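Long-range contact in SusD-like protein BACOVA_02651 (Bacteroides ovatus, PDB 5E75), which binds polysaccharide at the cell surface and probably captures xyloglucan before its transport into the periplasm for degradation: residues C219-L233 and R382-K395. Sequence-based numbering, arbitrary orientation.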
# COMPACT_ATOMS: atom_id res chain seq x y z
N CYS A 219 -17.35 -8.13 -4.96
CA CYS A 219 -18.27 -7.19 -4.33
C CYS A 219 -19.65 -7.79 -4.08
O CYS A 219 -20.23 -7.63 -3.01
CB CYS A 219 -18.40 -5.94 -5.20
SG CYS A 219 -16.89 -4.95 -5.33
N GLU A 220 -20.18 -8.46 -5.10
CA GLU A 220 -21.55 -8.98 -5.03
C GLU A 220 -21.69 -10.33 -4.34
O GLU A 220 -22.72 -10.57 -3.71
CB GLU A 220 -22.15 -9.12 -6.43
CG GLU A 220 -22.17 -7.84 -7.26
CD GLU A 220 -23.25 -6.83 -6.88
OE1 GLU A 220 -23.88 -6.94 -5.81
OE2 GLU A 220 -23.43 -5.89 -7.69
N ASN A 221 -20.68 -11.21 -4.44
CA ASN A 221 -20.85 -12.62 -4.10
C ASN A 221 -20.03 -13.13 -2.92
O ASN A 221 -20.26 -14.25 -2.45
CB ASN A 221 -20.56 -13.50 -5.32
CG ASN A 221 -21.48 -13.21 -6.49
OD1 ASN A 221 -22.67 -12.95 -6.31
ND2 ASN A 221 -20.92 -13.22 -7.69
N SER A 222 -19.05 -12.36 -2.45
CA SER A 222 -18.16 -12.83 -1.40
C SER A 222 -18.82 -13.00 -0.04
O SER A 222 -18.33 -13.77 0.78
CB SER A 222 -16.94 -11.93 -1.24
OG SER A 222 -17.30 -10.67 -0.70
N GLY A 223 -19.90 -12.25 0.21
CA GLY A 223 -20.53 -12.26 1.51
C GLY A 223 -19.78 -11.42 2.53
O GLY A 223 -20.14 -11.40 3.71
N LEU A 224 -18.74 -10.71 2.07
CA LEU A 224 -17.94 -9.85 2.94
C LEU A 224 -18.48 -8.44 2.87
O LEU A 224 -19.06 -8.03 1.86
CB LEU A 224 -16.49 -9.88 2.47
CG LEU A 224 -15.83 -11.25 2.41
CD1 LEU A 224 -14.46 -11.16 1.76
CD2 LEU A 224 -15.73 -11.83 3.80
N ASP A 225 -18.28 -7.70 3.95
CA ASP A 225 -18.69 -6.30 3.97
C ASP A 225 -17.59 -5.43 4.54
O ASP A 225 -16.67 -5.91 5.19
CB ASP A 225 -19.98 -6.13 4.78
CG ASP A 225 -20.80 -4.89 4.37
OD1 ASP A 225 -20.42 -4.13 3.43
OD2 ASP A 225 -21.86 -4.68 5.00
N LEU A 226 -17.71 -4.14 4.29
CA LEU A 226 -16.84 -3.16 4.95
C LEU A 226 -17.08 -3.13 6.45
O LEU A 226 -18.23 -3.25 6.90
CB LEU A 226 -17.09 -1.76 4.40
CG LEU A 226 -16.99 -1.59 2.88
CD1 LEU A 226 -17.24 -0.16 2.55
CD2 LEU A 226 -15.63 -2.00 2.36
N MET A 227 -16.03 -2.97 7.25
CA MET A 227 -16.21 -2.71 8.67
C MET A 227 -17.07 -1.44 8.84
O MET A 227 -16.92 -0.47 8.10
CB MET A 227 -14.89 -2.54 9.41
CG MET A 227 -14.03 -3.80 9.47
SD MET A 227 -12.81 -3.71 10.82
CE MET A 227 -13.82 -4.20 12.22
N THR A 228 -17.96 -1.45 9.83
CA THR A 228 -18.85 -0.32 10.07
C THR A 228 -18.10 0.97 10.35
O THR A 228 -18.47 2.05 9.86
CB THR A 228 -19.80 -0.65 11.24
OG1 THR A 228 -20.58 -1.80 10.91
CG2 THR A 228 -20.71 0.52 11.54
N ASN A 229 -17.04 0.87 11.14
CA ASN A 229 -16.26 2.05 11.53
C ASN A 229 -14.86 1.98 10.94
O ASN A 229 -14.11 1.06 11.24
CB ASN A 229 -16.14 2.11 13.04
CG ASN A 229 -17.48 2.12 13.73
OD1 ASN A 229 -18.33 2.96 13.43
ND2 ASN A 229 -17.68 1.18 14.65
N TYR A 230 -14.53 2.95 10.10
CA TYR A 230 -13.23 3.01 9.47
C TYR A 230 -12.10 2.89 10.49
O TYR A 230 -11.13 2.20 10.23
CB TYR A 230 -13.13 4.34 8.73
CG TYR A 230 -11.87 4.59 7.93
CD1 TYR A 230 -11.73 4.13 6.64
CD2 TYR A 230 -10.83 5.35 8.47
CE1 TYR A 230 -10.59 4.38 5.89
CE2 TYR A 230 -9.68 5.62 7.74
CZ TYR A 230 -9.57 5.15 6.44
OH TYR A 230 -8.43 5.44 5.72
N GLU A 231 -12.22 3.54 11.64
CA GLU A 231 -11.15 3.52 12.63
C GLU A 231 -10.83 2.11 13.12
O GLU A 231 -9.70 1.83 13.53
CB GLU A 231 -11.48 4.42 13.84
CG GLU A 231 -12.64 3.91 14.71
CD GLU A 231 -12.86 4.71 15.99
OE1 GLU A 231 -13.01 5.95 15.88
OE2 GLU A 231 -12.91 4.11 17.09
N ASP A 232 -11.83 1.23 13.08
CA ASP A 232 -11.64 -0.13 13.58
C ASP A 232 -10.67 -0.95 12.74
O ASP A 232 -10.09 -1.91 13.23
CB ASP A 232 -12.98 -0.86 13.69
CG ASP A 232 -13.83 -0.37 14.86
OD1 ASP A 232 -13.31 0.30 15.76
OD2 ASP A 232 -15.03 -0.70 14.89
N LEU A 233 -10.49 -0.57 11.47
CA LEU A 233 -9.60 -1.30 10.58
C LEU A 233 -8.15 -1.26 11.06
O LEU A 233 -7.34 -2.11 10.70
CB LEU A 233 -9.65 -0.70 9.17
CG LEU A 233 -10.91 -0.93 8.37
CD1 LEU A 233 -10.96 0.06 7.21
CD2 LEU A 233 -11.00 -2.37 7.89
N ARG A 382 -23.89 -0.66 -10.64
CA ARG A 382 -23.41 -1.23 -9.39
C ARG A 382 -22.01 -0.73 -9.04
O ARG A 382 -21.67 -0.69 -7.86
CB ARG A 382 -23.45 -2.75 -9.43
CG ARG A 382 -24.86 -3.34 -9.59
CD ARG A 382 -25.75 -3.05 -8.38
NE ARG A 382 -25.39 -3.88 -7.24
CZ ARG A 382 -25.92 -3.80 -6.02
NH1 ARG A 382 -26.87 -2.91 -5.75
NH2 ARG A 382 -25.51 -4.62 -5.07
N GLY A 383 -21.21 -0.36 -10.02
CA GLY A 383 -19.91 0.22 -9.74
C GLY A 383 -20.05 1.50 -8.92
O GLY A 383 -19.33 1.70 -7.94
N LEU A 384 -20.98 2.36 -9.30
CA LEU A 384 -21.25 3.58 -8.57
C LEU A 384 -21.78 3.26 -7.16
O LEU A 384 -21.42 3.93 -6.19
CB LEU A 384 -22.24 4.47 -9.33
CG LEU A 384 -22.58 5.81 -8.68
CD1 LEU A 384 -21.34 6.70 -8.49
CD2 LEU A 384 -23.68 6.53 -9.51
N TYR A 385 -22.61 2.24 -7.05
CA TYR A 385 -23.11 1.81 -5.75
C TYR A 385 -21.95 1.48 -4.83
O TYR A 385 -21.93 1.91 -3.68
CB TYR A 385 -24.04 0.60 -5.88
CG TYR A 385 -24.36 -0.09 -4.57
CD1 TYR A 385 -25.13 0.53 -3.60
CD2 TYR A 385 -23.87 -1.36 -4.31
CE1 TYR A 385 -25.42 -0.10 -2.41
CE2 TYR A 385 -24.15 -2.01 -3.13
CZ TYR A 385 -24.93 -1.37 -2.18
OH TYR A 385 -25.21 -2.00 -1.00
N PHE A 386 -20.97 0.72 -5.31
CA PHE A 386 -19.89 0.30 -4.44
C PHE A 386 -18.94 1.45 -4.12
O PHE A 386 -18.42 1.50 -3.01
CB PHE A 386 -19.19 -0.95 -5.00
CG PHE A 386 -20.00 -2.22 -4.79
CD1 PHE A 386 -20.14 -2.74 -3.52
CD2 PHE A 386 -20.66 -2.84 -5.84
CE1 PHE A 386 -20.90 -3.87 -3.30
CE2 PHE A 386 -21.44 -3.95 -5.62
CZ PHE A 386 -21.57 -4.47 -4.35
N PHE A 387 -18.77 2.39 -5.04
CA PHE A 387 -18.07 3.63 -4.72
C PHE A 387 -18.78 4.32 -3.55
O PHE A 387 -18.16 4.76 -2.57
CB PHE A 387 -18.03 4.56 -5.94
CG PHE A 387 -17.43 5.91 -5.67
CD1 PHE A 387 -18.21 6.94 -5.14
CD2 PHE A 387 -16.11 6.18 -5.97
CE1 PHE A 387 -17.67 8.18 -4.89
CE2 PHE A 387 -15.56 7.44 -5.72
CZ PHE A 387 -16.34 8.43 -5.17
N ASN A 388 -20.10 4.39 -3.65
CA ASN A 388 -20.88 5.08 -2.64
C ASN A 388 -20.96 4.35 -1.31
O ASN A 388 -21.21 4.99 -0.28
CB ASN A 388 -22.26 5.48 -3.19
CG ASN A 388 -22.19 6.75 -4.02
OD1 ASN A 388 -21.40 7.65 -3.73
ND2 ASN A 388 -23.02 6.84 -5.04
N ARG A 389 -20.71 3.04 -1.29
CA ARG A 389 -20.59 2.32 -0.03
C ARG A 389 -19.36 2.81 0.74
O ARG A 389 -19.39 2.89 1.96
CB ARG A 389 -20.50 0.81 -0.26
CG ARG A 389 -21.84 0.12 -0.59
CD ARG A 389 -22.75 0.03 0.63
NE ARG A 389 -22.11 -0.77 1.66
CZ ARG A 389 -21.73 -0.35 2.87
NH1 ARG A 389 -21.99 0.88 3.29
NH2 ARG A 389 -21.11 -1.19 3.69
N VAL A 390 -18.28 3.12 0.01
CA VAL A 390 -17.08 3.64 0.66
C VAL A 390 -17.37 5.02 1.27
O VAL A 390 -16.97 5.32 2.41
CB VAL A 390 -15.89 3.67 -0.32
CG1 VAL A 390 -14.65 4.26 0.34
CG2 VAL A 390 -15.57 2.26 -0.83
N ARG A 391 -18.06 5.86 0.52
CA ARG A 391 -18.49 7.17 1.02
C ARG A 391 -19.38 7.01 2.26
O ARG A 391 -19.20 7.72 3.28
CB ARG A 391 -19.31 7.90 -0.05
CG ARG A 391 -18.62 8.13 -1.40
CD ARG A 391 -17.68 9.30 -1.39
NE ARG A 391 -18.36 10.58 -1.15
CZ ARG A 391 -17.74 11.75 -1.13
NH1 ARG A 391 -16.44 11.83 -1.38
NH2 ARG A 391 -18.42 12.87 -0.89
N GLU A 392 -20.37 6.13 2.16
CA GLU A 392 -21.32 5.90 3.23
C GLU A 392 -20.62 5.41 4.50
O GLU A 392 -20.94 5.85 5.61
CB GLU A 392 -22.36 4.86 2.78
CG GLU A 392 -23.47 4.57 3.75
CD GLU A 392 -24.52 3.71 3.09
OE1 GLU A 392 -24.15 2.67 2.51
OE2 GLU A 392 -25.71 4.10 3.11
N ARG A 393 -19.65 4.51 4.36
CA ARG A 393 -18.94 4.02 5.52
C ARG A 393 -18.16 5.13 6.23
O ARG A 393 -18.06 5.15 7.46
CB ARG A 393 -18.02 2.85 5.13
CG ARG A 393 -17.42 2.10 6.31
CD ARG A 393 -16.03 2.63 6.76
NE ARG A 393 -15.02 2.38 5.74
CZ ARG A 393 -14.41 1.21 5.56
NH1 ARG A 393 -14.69 0.18 6.35
NH2 ARG A 393 -13.53 1.05 4.58
N ALA A 394 -17.65 6.08 5.44
CA ALA A 394 -16.97 7.26 5.97
C ALA A 394 -17.94 8.29 6.55
O ALA A 394 -17.50 9.30 7.10
CB ALA A 394 -16.12 7.91 4.88
N LYS A 395 -19.24 8.03 6.40
CA LYS A 395 -20.31 8.91 6.90
C LYS A 395 -20.33 10.27 6.20
O LYS A 395 -20.65 11.29 6.80
CB LYS A 395 -20.28 9.04 8.42
CG LYS A 395 -20.07 7.73 9.20
CD LYS A 395 -21.17 6.71 9.01
CE LYS A 395 -20.97 5.44 9.88
NZ LYS A 395 -20.22 4.29 9.23
O HOH W 1 -21.51 -3.48 0.97
O HOH W 2 -20.33 -1.39 6.51
O HOH W 3 -16.43 5.13 9.70
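Arg382 grips the carboxylate of Glu220 side-on in a two-bond salt bridge. NE meets OE2 of Glu220 at 2.8 Å in an almost straight bond (177°), and NH2 meets OE1. Both oxygens use their syn lone pairs, and the two flat groups are nearly coplanar. Tyr385 lies over one face of this guanidinium and also over one face of the Phe386 ring. On the other face of that ring sits Cys219, with CB 3.6 Å from the ring centroid in a CH-pi contact. The sulfur SG of Cys219 also lies over this face. The Glu220 carboxylate reaches the ring edge, its plane steeply turned to the ring.

One turn after Phe386, Arg389 NH2 bonds Asp225 OD1 at 3.0 Å, and its NH1 bonds Glu392 OE1, giving a three-residue salt-bridge network. Two waters at the guanidinium edge add links to Asp225 OD1 and Leu226 O. Leu226 CD1 rests on the helix backbone near Val390.

Arg393 turns CG anti to its own N (chi1 -170°), and its chain then bends twice into the 219-233 segment. NH1 donates to Met227 O at 2.9 Å, on a lone pair in the carbonyl plane. Leu226 CB and Tyr230 CD1 lie over opposite faces of the guanidinium. Glu243 and Glu414 take salt bridges from NH1 and NH2. A leucine in place of Arg393 would probably leave both glutamates without this positive partner and Met227 O without its side-chain donor. Lys395 NZ binds Thr228 O at 2.9 Å and also Arg393 O.

Lys395, with positive phi, closes helix 382-393 in a Schellman motif. In this SusD-family fold, helix 382-393 is thus joined both to the last turn of helix 205-221, through Arg382 and Phe386, and to the loop that follows, through Arg389, Arg393 and Lys395.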